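Local structure of uncharacterized protein MJ0690 (Methanocaldococcus jannaschii, 3K32) at residues B[9-14]-B[104-109]; B[94-99]-B[128-133]. The protein is of unknown function, but is predicted to be a subunit of a tRNA methyltransferase and belongs to the HUP group of nucleotide-binding-type folds. One frame throughout, in Å; residues are numbered along the deposited sequence.

How the interactions relate
From the N terminus the chain first lays down strand 8-12, the middle strand of the five-stranded parallel sheet. It then runs through two more strands and several helices to helix 84-98, whose C-terminal end is the first half of interaction 2. Strand 104-106 follows and pairs with 8-12, closing the long loop of interaction 1. Helix 120-130 comes next, and 128-133 returns to 94-99 to close the shorter loop of interaction 2. The segments alternate, so the two loops cross. Leu-105 joins the contacts: its N probably hydrogen-bonds Gln-133 O (2.8 Å), and its side chain packs on Leu-98 and Ala-99. Together they tie the sheet (8-12, 104-106, and 133-135 through Gln-133) to helices 84-98 and 120-130.

Interaction 1 of 2, residues B[9-14]-B[104-109]; sequences VHVLFS and ILADGT
Three backbone hydrogen bonds zip strand 9-12 to strand 104-106 in parallel. His-10 supplies two of them: its N meets Ile-104 O at 2.9 Å, almost straight along the C=O axis, and its O accepts from Ala-106 N at 2.9 Å, the donor lying above the carbonyl plane. Leu-12 N then takes Ala-106 O at 2.9 Å, in the carbonyl plane but with a more bent N-H (143°). On one face, Val-9 CG2, anti to its own backbone N, reaches across to Ile-104 CG2 (3.6 Å) and Ala-106 CB (3.8 Å), and Val-11 CG2 joins the same methyl of Ala-106. On the other, CB of His-10 meets Leu-105 CD1, and a water links the ring to the backbone of Ile-104: it lies in the ring plane 2.7 Å from His-10 ND1 and accepts from Ile-104 N. Leu-12 CB rests on Asp-107 CB (4.0 Å).

Further out, helix 17-28 covers Val-11 and Ala-106 through Leu-26, while helix 84-98 covers Leu-12 and Leu-105. Asp-107 OD2 bonds Tyr-134 and His-91; OD1 accepts from Thr-109 N in an Asx turn. This joins the middle strand of a Rossmann-like, all-parallel HUP sheet to the next strand, 104-106; Ser-14, in the loop just after strand 8-12, opens a Ser-Gly-Gly-Lys-Asp-Ser sequence consistent with the PP-loop of ATP pyrophosphatases.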
ATOM      1  N   VAL B   9      -8.494 -11.089   9.875  1.00 27.23           N
ATOM      2  CA  VAL B   9      -7.198 -11.067   9.232  1.00 18.56           C
ATOM      3  C   VAL B   9      -6.100 -11.143  10.279  1.00 22.38           C
ATOM      4  O   VAL B   9      -6.196 -10.555  11.347  1.00 30.63           O
ATOM      5  CB  VAL B   9      -7.005  -9.809   8.400  1.00 28.60           C
ATOM      6  CG1 VAL B   9      -7.324  -8.578   9.216  1.00  9.77           C
ATOM      7  CG2 VAL B   9      -5.584  -9.760   7.894  1.00 29.81           C
ATOM      8  N   HIS B  10      -5.055 -11.889   9.980  1.00 24.37           N
ATOM      9  CA  HIS B  10      -4.013 -12.118  10.959  1.00 29.23           C
ATOM     10  C   HIS B  10      -2.780 -11.302  10.603  1.00 33.38           C
ATOM     11  O   HIS B  10      -2.190 -11.473   9.538  1.00 42.38           O
ATOM     12  CB  HIS B  10      -3.733 -13.619  11.093  1.00 22.84           C
ATOM     13  CG  HIS B  10      -4.895 -14.382  11.668  1.00 31.43           C
ATOM     14  ND1 HIS B  10      -5.936 -14.844  10.887  1.00 36.98           N
ATOM     15  CD2 HIS B  10      -5.199 -14.714  12.940  1.00 33.11           C
ATOM     16  CE1 HIS B  10      -6.823 -15.445  11.660  1.00 40.58           C
ATOM     17  NE2 HIS B  10      -6.409 -15.377  12.910  1.00 37.78           N
ATOM     18  N   VAL B  11      -2.417 -10.397  11.504  1.00 29.43           N
ATOM     19  CA  VAL B  11      -1.431  -9.370  11.225  1.00 25.25           C
ATOM     20  C   VAL B  11      -0.142  -9.592  12.005  1.00 28.02           C
ATOM     21  O   VAL B  11      -0.107  -9.423  13.219  1.00 26.67           O
ATOM     22  CB  VAL B  11      -1.965  -7.994  11.639  1.00 14.16           C
ATOM     23  CG1 VAL B  11      -1.038  -6.886  11.142  1.00 17.41           C
ATOM     24  CG2 VAL B  11      -3.380  -7.787  11.148  1.00 19.79           C
ATOM     25  N   LEU B  12       0.922  -9.958  11.307  1.00 26.87           N
ATOM     26  CA  LEU B  12       2.235  -9.953  11.928  1.00 26.52           C
ATOM     27  C   LEU B  12       2.439  -8.580  12.524  1.00 24.64           C
ATOM     28  O   LEU B  12       2.196  -7.567  11.877  1.00 28.11           O
ATOM     29  CB  LEU B  12       3.315 -10.266  10.903  1.00 27.16           C
ATOM     30  CG  LEU B  12       3.354 -11.755  10.569  1.00 30.94           C
ATOM     31  CD1 LEU B  12       3.935 -11.999   9.189  1.00 24.09           C
ATOM     32  CD2 LEU B  12       4.156 -12.485  11.651  1.00 30.04           C
ATOM     33  N   PHE B  13       2.866  -8.541  13.773  1.00 33.47           N
ATOM     34  CA  PHE B  13       2.815  -7.302  14.522  1.00 31.93           C
ATOM     35  C   PHE B  13       4.018  -7.205  15.457  1.00 37.46           C
ATOM     36  O   PHE B  13       4.301  -8.135  16.222  1.00 28.11           O
ATOM     37  CB  PHE B  13       1.490  -7.256  15.280  1.00 23.02           C
ATOM     38  CG  PHE B  13       1.261  -5.996  16.063  1.00 29.98           C
ATOM     39  CD1 PHE B  13       0.868  -4.827  15.427  1.00 29.61           C
ATOM     40  CD2 PHE B  13       1.385  -5.995  17.449  1.00 25.28           C
ATOM     41  CE1 PHE B  13       0.640  -3.673  16.154  1.00 34.08           C
ATOM     42  CE2 PHE B  13       1.139  -4.845  18.180  1.00 31.10           C
ATOM     43  CZ  PHE B  13       0.776  -3.679  17.530  1.00 30.10           C
ATOM     44  N   SER B  14       4.731  -6.081  15.375  1.00 34.38           N
ATOM     45  CA  SER B  14       5.962  -5.884  16.147  1.00 38.00           C
ATOM     46  C   SER B  14       5.757  -4.878  17.263  1.00 37.93           C
ATOM     47  O   SER B  14       6.551  -4.814  18.199  1.00 38.45           O
ATOM     48  CB  SER B  14       7.073  -5.356  15.250  1.00 38.35           C
ATOM     49  OG  SER B  14       6.856  -3.971  14.994  1.00 47.45           O
ATOM     50  N   ILE B 104      -6.022 -15.271   5.514  1.00 25.82           N
ATOM     51  CA  ILE B 104      -5.812 -13.839   5.286  1.00 26.42           C
ATOM     52  C   ILE B 104      -4.701 -13.249   6.158  1.00 31.47           C
ATOM     53  O   ILE B 104      -4.899 -12.959   7.329  1.00 34.88           O
ATOM     54  CB  ILE B 104      -7.089 -13.014   5.445  1.00 33.64           C
ATOM     55  CG1 ILE B 104      -8.218 -13.625   4.612  1.00 36.67           C
ATOM     56  CG2 ILE B 104      -6.830 -11.576   5.027  1.00 29.98           C
ATOM     57  CD1 ILE B 104      -9.423 -12.725   4.468  1.00 33.21           C
ATOM     58  N   LEU B 105      -3.531 -13.066   5.554  1.00 30.29           N
ATOM     59  CA  LEU B 105      -2.329 -12.668   6.265  1.00 24.86           C
ATOM     60  C   LEU B 105      -1.965 -11.258   5.907  1.00 27.09           C
ATOM     61  O   LEU B 105      -1.956 -10.894   4.731  1.00 31.24           O
ATOM     62  CB  LEU B 105      -1.164 -13.572   5.881  1.00 19.78           C
ATOM     63  CG  LEU B 105      -0.713 -14.606   6.906  1.00 31.35           C
ATOM     64  CD1 LEU B 105      -1.852 -14.909   7.857  1.00 40.08           C
ATOM     65  CD2 LEU B 105      -0.255 -15.864   6.196  1.00 29.64           C
ATOM     66  N   ALA B 106      -1.650 -10.469   6.925  1.00 24.25           N
ATOM     67  CA  ALA B 106      -1.202  -9.102   6.722  1.00 25.28           C
ATOM     68  C   ALA B 106       0.091  -8.862   7.493  1.00 31.85           C
ATOM     69  O   ALA B 106       0.348  -9.539   8.498  1.00 27.91           O
ATOM     70  CB  ALA B 106      -2.274  -8.121   7.169  1.00 18.15           C
ATOM     71  N   ASP B 107       0.894  -7.898   7.030  1.00 25.11           N
ATOM     72  CA  ASP B 107       2.056  -7.468   7.797  1.00 25.60           C
ATOM     73  C   ASP B 107       2.299  -5.978   7.612  1.00 27.14           C
ATOM     74  O   ASP B 107       1.466  -5.284   7.042  1.00 29.64           O
ATOM     75  CB  ASP B 107       3.292  -8.278   7.416  1.00 22.73           C
ATOM     76  CG  ASP B 107       3.789  -7.960   6.012  1.00 25.44           C
ATOM     77  OD1 ASP B 107       3.488  -6.858   5.504  1.00 29.20           O
ATOM     78  OD2 ASP B 107       4.483  -8.817   5.418  1.00 22.40           O
ATOM     79  N   GLY B 108       3.453  -5.499   8.078  1.00 29.71           N
ATOM     80  CA  GLY B 108       3.736  -4.072   8.163  1.00 17.49           C
ATOM     81  C   GLY B 108       4.796  -3.583   7.200  1.00 19.51           C
ATOM     82  O   GLY B 108       5.404  -2.521   7.400  1.00 23.49           O
ATOM     83  N   THR B 109       5.019  -4.367   6.151  1.00 19.58           N
ATOM     84  CA  THR B 109       5.906  -3.993   5.056  1.00 20.39           C
ATOM     85  C   THR B 109       5.465  -2.702   4.361  1.00 29.17           C
ATOM     86  O   THR B 109       4.272  -2.443   4.183  1.00 30.55           O
ATOM     87  CB  THR B 109       5.988  -5.113   4.031  1.00 22.92           C
ATOM     88  OG1 THR B 109       6.497  -6.283   4.680  1.00 29.24           O
ATOM     89  CG2 THR B 109       6.956  -4.712   2.920  1.00 38.25           C
TER
HETATM   90  O   HOH W   1      -7.167 -15.192   8.539  1.00 25.11           O

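Interaction 2 of 2, residues B[94-99]-B[128-133]; sequences VLEILA and MRKNIQ
Glu-96 and Arg-129 meet end-on, with the carboxylate and guanidinium planes only 16° apart. NH1 of Arg-129 donates to OE1 of Glu-96 at 3.1 Å, and NH2 donates to OE2 at 2.7 Å; both oxygens use their syn lone pairs and lie in the guanidinium plane. A weak third bond runs from NH2 to OE1. Although the two end groups lie nearly in one plane, the side chains cross at about a right angle: Glu-96 bends at chi2 (-69°) to swing its carboxylate over toward the other helix, and Arg-129 bends at chi3 to meet it. Arg-129 NE has a further hydrogen-bond partner in Ser-125 OG, one turn back on helix 120-130.

Lys-130 comes in across Glu-96, also roughly at right angles. Bent at chi2, it lays CG on the methyl of Ala-99 (3.7 Å) before its NZ forms a longer salt bridge to Glu-96 OE1, at 3.6 Å. Asp-100 is a second partner for the same ammonium. Beyond Lys-130 the chain turns at Asn-131, which has positive phi, and Ile-132 drives its side chain against Ala-99: Ile-132 CD1 lies 3.3 Å from Ala-99 CB and 3.0 Å from Ala-99 O. That is tight packing, and chi1 of Ile-132 (-109°) lies off the staggered positions.

The contact thus joins the C-terminal ends of helices 84-98 and 120-130, apolar near the sheet and ionic toward the outside. Acid and base alternate along Arg-129, Glu-96, Lys-130 and Asp-100, and two cations beside one carboxylate should keep Glu-96 ionised.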
ATOM      1  N   VAL B  94       8.530 -17.315   7.929  1.00 19.57           N
ATOM      2  CA  VAL B  94       7.336 -17.083   8.719  1.00 32.12           C
ATOM      3  C   VAL B  94       6.058 -17.080   7.847  1.00 32.51           C
ATOM      4  O   VAL B  94       5.093 -17.783   8.141  1.00 34.21           O
ATOM      5  CB  VAL B  94       7.474 -15.814   9.561  1.00 36.03           C
ATOM      6  CG1 VAL B  94       6.131 -15.411  10.144  1.00 27.92           C
ATOM      7  CG2 VAL B  94       8.533 -16.036  10.661  1.00 28.71           C
ATOM      8  N   LEU B  95       6.054 -16.329   6.754  1.00 35.37           N
ATOM      9  CA  LEU B  95       4.872 -16.323   5.888  1.00 32.45           C
ATOM     10  C   LEU B  95       4.427 -17.712   5.368  1.00 26.42           C
ATOM     11  O   LEU B  95       3.236 -18.041   5.420  1.00 22.02           O
ATOM     12  CB  LEU B  95       5.018 -15.294   4.760  1.00 35.24           C
ATOM     13  CG  LEU B  95       4.890 -13.832   5.233  1.00 30.67           C
ATOM     14  CD1 LEU B  95       5.257 -12.828   4.141  1.00 33.11           C
ATOM     15  CD2 LEU B  95       3.502 -13.543   5.733  1.00 12.60           C
ATOM     16  N   GLU B  96       5.370 -18.528   4.893  1.00 29.99           N
ATOM     17  CA  GLU B  96       5.044 -19.884   4.410  1.00 33.36           C
ATOM     18  C   GLU B  96       4.357 -20.711   5.480  1.00 38.21           C
ATOM     19  O   GLU B  96       3.369 -21.395   5.210  1.00 45.27           O
ATOM     20  CB  GLU B  96       6.287 -20.663   3.972  1.00 20.82           C
ATOM     21  CG  GLU B  96       6.993 -20.125   2.770  1.00 30.35           C
ATOM     22  CD  GLU B  96       6.206 -20.298   1.494  1.00 36.22           C
ATOM     23  OE1 GLU B  96       5.650 -21.392   1.269  1.00 32.51           O
ATOM     24  OE2 GLU B  96       6.155 -19.332   0.708  1.00 46.90           O
ATOM     25  N   ILE B  97       4.913 -20.669   6.688  1.00 32.52           N
ATOM     26  CA  ILE B  97       4.364 -21.411   7.814  1.00 31.73           C
ATOM     27  C   ILE B  97       2.982 -20.895   8.194  1.00 21.91           C
ATOM     28  O   ILE B  97       2.044 -21.666   8.343  1.00 29.02           O
ATOM     29  CB  ILE B  97       5.293 -21.335   9.046  1.00 32.98           C
ATOM     30  CG1 ILE B  97       6.651 -21.989   8.743  1.00 32.26           C
ATOM     31  CG2 ILE B  97       4.636 -21.995  10.248  1.00 21.05           C
ATOM     32  CD1 ILE B  97       7.649 -21.897   9.891  1.00 26.72           C
ATOM     33  N   LEU B  98       2.863 -19.586   8.351  1.00 18.50           N
ATOM     34  CA  LEU B  98       1.603 -18.993   8.770  1.00 26.60           C
ATOM     35  C   LEU B  98       0.526 -19.146   7.707  1.00 25.58           C
ATOM     36  O   LEU B  98      -0.655 -19.240   8.020  1.00 37.26           O
ATOM     37  CB  LEU B  98       1.802 -17.523   9.148  1.00 35.31           C
ATOM     38  CG  LEU B  98       2.359 -17.285  10.559  1.00 40.86           C
ATOM     39  CD1 LEU B  98       1.450 -17.901  11.572  1.00 43.36           C
ATOM     40  CD2 LEU B  98       3.732 -17.902  10.718  1.00 51.83           C
ATOM     41  N   ALA B  99       0.939 -19.202   6.449  1.00 32.22           N
ATOM     42  CA  ALA B  99      -0.008 -19.367   5.343  1.00 37.68           C
ATOM     43  C   ALA B  99      -0.720 -20.725   5.309  1.00 29.29           C
ATOM     44  O   ALA B  99      -1.646 -20.915   4.539  1.00 36.76           O
ATOM     45  CB  ALA B  99       0.672 -19.087   4.009  1.00 37.30           C
HETATM   46  N   MSE B 128      -1.167 -18.265  -4.590  1.00 32.98           N
HETATM   47  CA  MSE B 128      -1.711 -19.350  -5.383  1.00 27.83           C
HETATM   48  C   MSE B 128      -1.413 -20.720  -4.782  1.00 30.25           C
HETATM   49  O   MSE B 128      -2.237 -21.629  -4.865  1.00 37.23           O
HETATM   50  CB  MSE B 128      -1.211 -19.278  -6.824  1.00 28.39           C
HETATM   51  CG  MSE B 128      -1.596 -20.508  -7.637  1.00 42.93           C
HETATM   52 SE   MSE B 128      -0.911 -20.457  -9.447  0.60132.18          SE
HETATM   53  CE  MSE B 128      -1.692 -18.743  -9.988  1.00 68.57           C
ATOM     54  N   ARG B 129      -0.236 -20.862  -4.180  1.00 27.55           N
ATOM     55  CA  ARG B 129       0.182 -22.137  -3.619  1.00 28.48           C
ATOM     56  C   ARG B 129      -0.560 -22.424  -2.328  1.00 34.76           C
ATOM     57  O   ARG B 129      -0.851 -23.577  -2.004  1.00 38.23           O
ATOM     58  CB  ARG B 129       1.685 -22.148  -3.354  1.00 27.66           C
ATOM     59  CG  ARG B 129       2.549 -22.308  -4.606  1.00 29.77           C
ATOM     60  CD  ARG B 129       4.037 -22.419  -4.257  1.00 21.94           C
ATOM     61  NE  ARG B 129       4.532 -21.220  -3.586  1.00 32.23           N
ATOM     62  CZ  ARG B 129       4.838 -21.155  -2.292  1.00 34.39           C
ATOM     63  NH1 ARG B 129       4.714 -22.223  -1.520  1.00 33.38           N
ATOM     64  NH2 ARG B 129       5.268 -20.021  -1.767  1.00 31.84           N
ATOM     65  N   LYS B 130      -0.861 -21.373  -1.584  1.00 22.74           N
ATOM     66  CA  LYS B 130      -1.432 -21.552  -0.260  1.00 26.48           C
ATOM     67  C   LYS B 130      -2.906 -21.202  -0.262  1.00 25.94           C
ATOM     68  O   LYS B 130      -3.587 -21.360   0.743  1.00 29.66           O
ATOM     69  CB  LYS B 130      -0.692 -20.677   0.748  1.00 29.52           C
ATOM     70  CG  LYS B 130       0.800 -20.922   0.774  1.00 23.51           C
ATOM     71  CD  LYS B 130       1.147 -22.195   1.495  1.00 25.15           C
ATOM     72  CE  LYS B 130       2.656 -22.275   1.772  1.00 32.30           C
ATOM     73  NZ  LYS B 130       3.050 -23.545   2.444  1.00 33.24           N
ATOM     74  N   ASN B 131      -3.397 -20.746  -1.407  1.00 21.48           N
ATOM     75  CA  ASN B 131      -4.772 -20.288  -1.520  1.00 26.71           C
ATOM     76  C   ASN B 131      -5.089 -19.272  -0.459  1.00 27.71           C
ATOM     77  O   ASN B 131      -6.003 -19.450   0.337  1.00 29.12           O
ATOM     78  CB  ASN B 131      -5.756 -21.434  -1.393  1.00 29.54           C
ATOM     79  CG  ASN B 131      -7.162 -20.977  -1.592  1.00 24.23           C
ATOM     80  OD1 ASN B 131      -7.393 -19.992  -2.266  1.00 31.23           O
ATOM     81  ND2 ASN B 131      -8.105 -21.664  -0.990  1.00 24.88           N
ATOM     82  N   ILE B 132      -4.329 -18.192  -0.468  1.00 33.53           N
ATOM     83  CA  ILE B 132      -4.349 -17.245   0.621  1.00 29.66           C
ATOM     84  C   ILE B 132      -4.352 -15.803   0.110  1.00 25.58           C
ATOM     85  O   ILE B 132      -3.975 -15.534  -1.045  1.00 26.44           O
ATOM     86  CB  ILE B 132      -3.135 -17.531   1.528  1.00 29.31           C
ATOM     87  CG1 ILE B 132      -3.595 -18.141   2.845  1.00 36.12           C
ATOM     88  CG2 ILE B 132      -2.259 -16.316   1.721  1.00 13.30           C
ATOM     89  CD1 ILE B 132      -2.517 -18.101   3.862  1.00 51.49           C
ATOM     90  N   GLN B 133      -4.826 -14.892   0.954  1.00 15.70           N
ATOM     91  CA  GLN B 133      -4.746 -13.464   0.668  1.00 25.70           C
ATOM     92  C   GLN B 133      -3.645 -12.878   1.521  1.00 24.14           C
ATOM     93  O   GLN B 133      -3.632 -13.066   2.734  1.00 31.29           O
ATOM     94  CB  GLN B 133      -6.058 -12.741   0.978  1.00 17.23           C
ATOM     95  CG  GLN B 133      -7.102 -12.806  -0.119  1.00 25.01           C
ATOM     96  CD  GLN B 133      -8.351 -12.024   0.245  1.00 31.70           C
ATOM     97  OE1 GLN B 133      -9.373 -12.597   0.601  1.00 39.53           O
ATOM     98  NE2 GLN B 133      -8.267 -10.709   0.169  1.00 27.10           N
TER